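Local structure of endoribonuclease YbeY (Aquifex aeolicus, 1OZ9) at residues Val13-Arg18 with Asp23-Trp28; Ile89-Ala94 with His103-Glu108. The protein probably acts as a zinc-dependent endoribonuclease that cuts single-stranded RNA in 16S rRNA 3'-end maturation and late-stage 70S ribosome quality control. One frame throughout, in Å; residues are numbered along the deposited sequence.

Contact 1 of 2, residues Val13-Arg18 with Asp23-Trp28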
loop_
_atom_site.group_PDB
_atom_site.type_symbol
_atom_site.label_atom_id
_atom_site.label_comp_id
_atom_site.label_asym_id
_atom_site.label_seq_id
_atom_site.Cartn_x
_atom_site.Cartn_y
_atom_site.Cartn_z
ATOM N N VAL A 13 4.832 0.104 -10.803
ATOM C CA VAL A 13 3.512 0.669 -10.605
ATOM C C VAL A 13 2.658 0.374 -11.813
ATOM O O VAL A 13 3.094 0.623 -12.952
ATOM C CB VAL A 13 3.594 2.173 -10.445
ATOM C CG1 VAL A 13 2.167 2.784 -10.349
ATOM C CG2 VAL A 13 4.420 2.521 -9.162
ATOM N N LYS A 14 1.458 -0.136 -11.584
ATOM C CA LYS A 14 0.532 -0.398 -12.700
ATOM C C LYS A 14 -0.769 0.331 -12.447
ATOM O O LYS A 14 -1.345 0.187 -11.365
ATOM C CB LYS A 14 0.271 -1.891 -12.822
ATOM C CG LYS A 14 1.469 -2.624 -13.410
ATOM C CD LYS A 14 1.227 -4.118 -13.588
ATOM C CE LYS A 14 1.734 -4.569 -14.959
ATOM N NZ LYS A 14 1.855 -6.053 -15.027
ATOM N N LEU A 15 -1.230 1.116 -13.419
ATOM C CA LEU A 15 -2.454 1.898 -13.208
ATOM C C LEU A 15 -3.553 1.514 -14.168
ATOM O O LEU A 15 -3.388 1.624 -15.407
ATOM C CB LEU A 15 -2.173 3.402 -13.383
ATOM C CG LEU A 15 -0.973 3.985 -12.614
ATOM C CD1 LEU A 15 -0.714 5.447 -12.967
ATOM C CD2 LEU A 15 -1.209 3.865 -11.126
ATOM N N LYS A 16 -4.653 1.038 -13.607
ATOM C CA LYS A 16 -5.884 0.870 -14.376
ATOM C C LYS A 16 -6.644 2.185 -14.218
ATOM O O LYS A 16 -7.303 2.644 -15.139
ATOM C CB LYS A 16 -6.732 -0.300 -13.851
ATOM C CG LYS A 16 -8.019 -0.516 -14.683
ATOM C CD LYS A 16 -8.882 -1.693 -14.216
ATOM C CE LYS A 16 -10.089 -1.822 -15.133
ATOM N NZ LYS A 16 -10.749 -3.157 -15.042
ATOM N N LYS A 17 -6.556 2.789 -13.037
ATOM C CA LYS A 17 -7.185 4.092 -12.765
ATOM C C LYS A 17 -6.049 5.107 -12.638
ATOM O O LYS A 17 -5.035 4.818 -12.000
ATOM C CB LYS A 17 -8.002 4.019 -11.488
ATOM C CG LYS A 17 -9.252 3.220 -11.667
ATOM C CD LYS A 17 -10.199 3.912 -12.641
ATOM C CE LYS A 17 -11.622 3.409 -12.448
ATOM N NZ LYS A 17 -12.614 3.969 -13.434
ATOM N N ARG A 18 -6.204 6.271 -13.269
ATOM C CA ARG A 18 -5.077 7.168 -13.491
ATOM C C ARG A 18 -5.134 8.612 -13.038
ATOM O O ARG A 18 -4.423 9.460 -13.606
ATOM C CB ARG A 18 -4.809 7.187 -14.996
ATOM C CG ARG A 18 -4.643 5.802 -15.571
ATOM C CD ARG A 18 -4.209 5.819 -16.990
ATOM N NE ARG A 18 -4.647 4.640 -17.721
ATOM C CZ ARG A 18 -3.891 3.593 -17.920
ATOM N NH1 ARG A 18 -2.657 3.578 -17.440
ATOM N NH2 ARG A 18 -4.362 2.562 -18.607
ATOM N N ASP A 23 4.434 8.671 -11.638
ATOM C CA ASP A 23 5.711 9.010 -11.017
ATOM C C ASP A 23 5.568 9.409 -9.554
ATOM O O ASP A 23 6.498 9.212 -8.762
ATOM C CB ASP A 23 6.478 10.070 -11.823
ATOM C CG ASP A 23 5.717 11.399 -11.973
ATOM O OD1 ASP A 23 4.472 11.473 -11.830
ATOM O OD2 ASP A 23 6.318 12.447 -12.269
ATOM N N LYS A 24 4.419 9.955 -9.177
ATOM C CA LYS A 24 4.220 10.316 -7.768
ATOM C C LYS A 24 4.043 9.055 -6.915
ATOM O O LYS A 24 4.584 8.953 -5.809
ATOM C CB LYS A 24 3.007 11.241 -7.577
ATOM C CG LYS A 24 3.298 12.693 -7.869
ATOM C CD LYS A 24 2.086 13.605 -7.485
ATOM C CE LYS A 24 2.447 15.075 -7.578
ATOM N NZ LYS A 24 1.268 16.028 -7.644
ATOM N N ILE A 25 3.262 8.107 -7.429
ATOM C CA ILE A 25 3.043 6.874 -6.729
ATOM C C ILE A 25 4.384 6.165 -6.606
ATOM O O ILE A 25 4.716 5.605 -5.540
ATOM C CB ILE A 25 2.001 6.000 -7.466
ATOM C CG1 ILE A 25 0.584 6.596 -7.273
ATOM C CG2 ILE A 25 2.046 4.575 -6.980
ATOM C CD1 ILE A 25 -0.402 6.081 -8.294
ATOM N N GLU A 26 5.156 6.167 -7.685
ATOM C CA GLU A 26 6.446 5.482 -7.654
ATOM C C GLU A 26 7.368 6.094 -6.587
ATOM O O GLU A 26 8.000 5.357 -5.796
ATOM C CB GLU A 26 7.126 5.541 -9.028
ATOM C CG GLU A 26 8.115 4.416 -9.235
ATOM C CD GLU A 26 8.784 4.431 -10.618
ATOM O OE1 GLU A 26 8.105 4.725 -11.644
ATOM O OE2 GLU A 26 9.994 4.134 -10.663
ATOM N N LYS A 27 7.456 7.428 -6.584
ATOM C CA LYS A 27 8.258 8.176 -5.618
ATOM C C LYS A 27 7.829 7.918 -4.149
ATOM O O LYS A 27 8.701 7.638 -3.314
ATOM C CB LYS A 27 8.332 9.680 -5.952
ATOM C CG LYS A 27 8.737 10.616 -4.765
ATOM C CD LYS A 27 8.743 12.107 -5.156
ATOM C CE LYS A 27 8.399 13.065 -3.974
ATOM N NZ LYS A 27 9.550 13.913 -3.471
ATOM N N TRP A 28 6.529 7.998 -3.839
ATOM C CA TRP A 28 6.048 7.712 -2.479
ATOM C C TRP A 28 6.470 6.307 -2.057
ATOM O O TRP A 28 6.962 6.100 -0.948
ATOM C CB TRP A 28 4.519 7.790 -2.387
ATOM C CG TRP A 28 4.017 9.187 -2.519
ATOM C CD1 TRP A 28 4.642 10.320 -2.124
ATOM C CD2 TRP A 28 2.790 9.587 -3.098
ATOM N NE1 TRP A 28 3.858 11.421 -2.388
ATOM C CE2 TRP A 28 2.724 10.996 -3.019
ATOM C CE3 TRP A 28 1.728 8.899 -3.681
ATOM C CZ2 TRP A 28 1.644 11.725 -3.506
ATOM C CZ3 TRP A 28 0.650 9.633 -4.151
ATOM C CH2 TRP A 28 0.623 11.022 -4.065
HETATM O O HOH W 1 7.137 1.656 -11.917
#

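Contact 2 of 2, residues Ile89-Ala94 with His103-Glu108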
loop_
_atom_site.group_PDB
_atom_site.type_symbol
_atom_site.label_atom_id
_atom_site.label_comp_id
_atom_site.label_asym_id
_atom_site.label_seq_id
_atom_site.Cartn_x
_atom_site.Cartn_y
_atom_site.Cartn_z
ATOM N N ILE A 89 -4.777 -0.857 -4.572
ATOM C CA ILE A 89 -5.604 0.203 -4.022
ATOM C C ILE A 89 -6.737 0.521 -4.981
ATOM O O ILE A 89 -6.523 0.558 -6.192
ATOM C CB ILE A 89 -4.719 1.457 -3.886
ATOM C CG1 ILE A 89 -3.729 1.223 -2.739
ATOM C CG2 ILE A 89 -5.590 2.724 -3.678
ATOM C CD1 ILE A 89 -2.598 2.252 -2.643
ATOM N N SER A 90 -7.929 0.747 -4.460
ATOM C CA SER A 90 -9.022 1.142 -5.328
ATOM C C SER A 90 -9.117 2.655 -5.318
ATOM O O SER A 90 -9.354 3.281 -4.271
ATOM C CB SER A 90 -10.368 0.591 -4.856
ATOM O OG SER A 90 -11.412 1.213 -5.631
ATOM N N GLN A 91 -8.952 3.243 -6.491
ATOM C CA GLN A 91 -9.158 4.670 -6.619
ATOM C C GLN A 91 -10.577 5.073 -6.236
ATOM O O GLN A 91 -10.782 6.129 -5.660
ATOM C CB GLN A 91 -8.858 5.135 -8.059
ATOM C CG GLN A 91 -9.029 6.625 -8.224
ATOM C CD GLN A 91 -8.784 7.057 -9.667
ATOM O OE1 GLN A 91 -9.726 7.308 -10.437
ATOM N NE2 GLN A 91 -7.536 7.139 -10.022
ATOM N N ASP A 92 -11.560 4.251 -6.596
ATOM C CA ASP A 92 -12.956 4.551 -6.304
ATOM C C ASP A 92 -13.178 4.731 -4.810
ATOM O O ASP A 92 -13.837 5.676 -4.366
ATOM C CB ASP A 92 -13.863 3.413 -6.741
ATOM C CG ASP A 92 -13.941 3.249 -8.241
ATOM O OD1 ASP A 92 -13.612 4.212 -8.999
ATOM O OD2 ASP A 92 -14.335 2.173 -8.740
ATOM N N THR A 93 -12.669 3.787 -4.031
ATOM C CA THR A 93 -12.858 3.861 -2.598
ATOM C C THR A 93 -12.007 4.954 -2.015
ATOM O O THR A 93 -12.470 5.668 -1.144
ATOM C CB THR A 93 -12.565 2.501 -1.934
ATOM O OG1 THR A 93 -13.636 1.612 -2.260
ATOM C CG2 THR A 93 -12.640 2.615 -0.393
ATOM N N ALA A 94 -10.774 5.092 -2.508
ATOM C CA ALA A 94 -9.877 6.150 -2.047
ATOM C C ALA A 94 -10.541 7.531 -2.214
ATOM O O ALA A 94 -10.442 8.393 -1.332
ATOM C CB ALA A 94 -8.544 6.091 -2.838
ATOM N N HIS A 103 -9.510 15.376 2.850
ATOM C CA HIS A 103 -8.212 15.626 2.219
ATOM C C HIS A 103 -8.187 15.244 0.740
ATOM O O HIS A 103 -9.162 14.748 0.220
ATOM C CB HIS A 103 -7.015 15.017 2.981
ATOM C CG HIS A 103 -7.110 13.545 3.253
ATOM N ND1 HIS A 103 -7.097 13.033 4.533
ATOM C CD2 HIS A 103 -7.151 12.473 2.422
ATOM C CE1 HIS A 103 -7.138 11.713 4.485
ATOM N NE2 HIS A 103 -7.185 11.345 3.216
ATOM N N SER A 104 -7.061 15.470 0.076
ATOM C CA SER A 104 -6.979 15.183 -1.355
ATOM C C SER A 104 -6.915 13.692 -1.681
ATOM O O SER A 104 -6.591 12.866 -0.833
ATOM C CB SER A 104 -5.789 15.911 -1.978
ATOM O OG SER A 104 -4.567 15.302 -1.589
ATOM N N LEU A 105 -7.253 13.355 -2.919
ATOM C CA LEU A 105 -7.099 11.982 -3.390
ATOM C C LEU A 105 -5.629 11.557 -3.297
ATOM O O LEU A 105 -5.302 10.413 -2.892
ATOM C CB LEU A 105 -7.600 11.840 -4.826
ATOM C CG LEU A 105 -7.314 10.481 -5.484
ATOM C CD1 LEU A 105 -8.018 9.401 -4.725
ATOM C CD2 LEU A 105 -7.815 10.495 -6.932
ATOM N N GLU A 106 -4.738 12.476 -3.657
ATOM C CA GLU A 106 -3.307 12.164 -3.609
ATOM C C GLU A 106 -2.921 11.847 -2.190
ATOM O O GLU A 106 -2.186 10.901 -1.954
ATOM C CB GLU A 106 -2.429 13.309 -4.114
ATOM C CG GLU A 106 -2.605 13.564 -5.592
ATOM C CD GLU A 106 -1.536 14.462 -6.199
ATOM O OE1 GLU A 106 -0.534 14.795 -5.521
ATOM O OE2 GLU A 106 -1.712 14.842 -7.373
ATOM N N GLU A 107 -3.423 12.636 -1.242
ATOM C CA GLU A 107 -3.084 12.367 0.143
ATOM C C GLU A 107 -3.611 10.990 0.567
ATOM O O GLU A 107 -2.906 10.241 1.256
ATOM C CB GLU A 107 -3.601 13.463 1.073
ATOM C CG GLU A 107 -3.334 13.175 2.549
ATOM C CD GLU A 107 -1.853 13.243 2.949
ATOM O OE1 GLU A 107 -1.075 14.012 2.337
ATOM O OE2 GLU A 107 -1.460 12.523 3.900
ATOM N N GLU A 108 -4.814 10.634 0.129
ATOM C CA GLU A 108 -5.397 9.343 0.513
ATOM C C GLU A 108 -4.630 8.184 -0.132
ATOM O O GLU A 108 -4.352 7.146 0.504
ATOM C CB GLU A 108 -6.899 9.287 0.172
ATOM C CG GLU A 108 -7.603 7.979 0.577
ATOM C CD GLU A 108 -7.652 7.754 2.092
ATOM O OE1 GLU A 108 -7.324 8.691 2.875
ATOM O OE2 GLU A 108 -8.033 6.628 2.508
#

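Contact 1 of 2, residues Val13-Arg18 with Asp23-Trp28
Val13 and Leu15, on one face of strand 10-15, meet Ile25 and Glu26 on the helix that follows; this is the first half of a beta-alpha-beta unit, in which strand 10-15 leads into helix 22-35 and then into the parallel strand 41-48. The strand and helix segments run roughly antiparallel, at 146°, with 9.0 Å between their axes. Ile25 meets both strand side chains, and it is worth following outward. Its CB points at the strand, and the two branches beyond it make the contacts. CG2, anti to the backbone N, drops between the two methyls of Val13 and lies 3.8 Å from both Val13 CG1 and Val13 CG2, so the branched ends of the two residues mesh. The other branch starts at CG1, beside the backbone N (chi1 -73°), and runs on extended to CD1. That methyl passes Leu15 in the opposite sense and ends 3.7 Å from Leu15 CD2, leaving the Leu15 CD1 methyl farther off. Ile47 of strand 41-48 and Ile113 of helix 105-120 also touch Ile25, which places it in the buried layer between sheet and helices. Val13 has a second neighbour: its CG2 rests against the helix backbone, 3.9 Å from Glu26 CA. The Glu26 chain runs on extended past that methyl, and its carboxylate, close to that of Glu30, probably takes up a proton more readily than usual. No direct hydrogen bond joins the segments; a water accepts from Val13 N at 3.0 Å and donates weakly to Glu26 OE1 at 3.2 Å.

Contact 2 of 2, residues Ile89-Ala94 with His103-Glu108
Glu108, whose stem packs on Ala94, turns its carboxylate back to the imidazole of His103. One face of that ring carries Glu107 CG, set toward the rim and 3.8 Å above the plane, while Glu108 CB lies in plane at the edge. His103 NE2 donates to Glu108 OE1 over 2.7 Å, a fairly straight bond at 161°. The acceptor lies practically in the ring plane, and the donor comes to OE1 on its anti side, only 16° out of the carboxylate plane. Two torsions of Glu108 share the work: chi1, with CG anti to the backbone N (-178°), lays CG 3.4 Å from Ala94 O, and the bend at chi2 then turns the carboxylate back to His103. Here two consecutive helices, 91-101 and 105-120, fold back on each other around a short turn, and Ala94 and Glu108 come within 6.1 Å at their CA atoms. The Ala94 methyl takes Leu105, whose CD1 comes to 3.8 Å from Ala94 CB. Replacing Glu108 with an alanine would probably leave His103 NE2 without its acceptor, the ring freer to turn, and a gap beside the Ala94 carbonyl. Both helices begin with a serine N-cap: Ser90 OG accepts from Thr93 N and is also hydrogen-bonded to Asp50 OD1, and Ser104 OG accepts from Glu107 N at 2.9 Å. Farther along the second helix lie His115 and His119, predicted zinc ligands; the Glu108 side chain is about 8 Å from that of His115.

How the contacts relate
From the N terminus, contact 1 closes first: the chain leaves strand 10-15, runs through a short loop from residue 16 to 21 and turns back as helix 22-35. Contact 2 opens later, at the end of strand 81-90, and closes over eight residues that are nearly all the rest of helix 91-101. The two loops stand in series, neither nesting nor crossing. In space their centres are 12 Å apart, and strand 41-48 lies between strands 10-15 and 81-90 in one sheet. The helices also meet: Lys24 NZ forms a salt bridge with Glu106 OE1, and the Trp28 ring packs against the Glu106 backbone, tying helix 22-35 to helix 105-120.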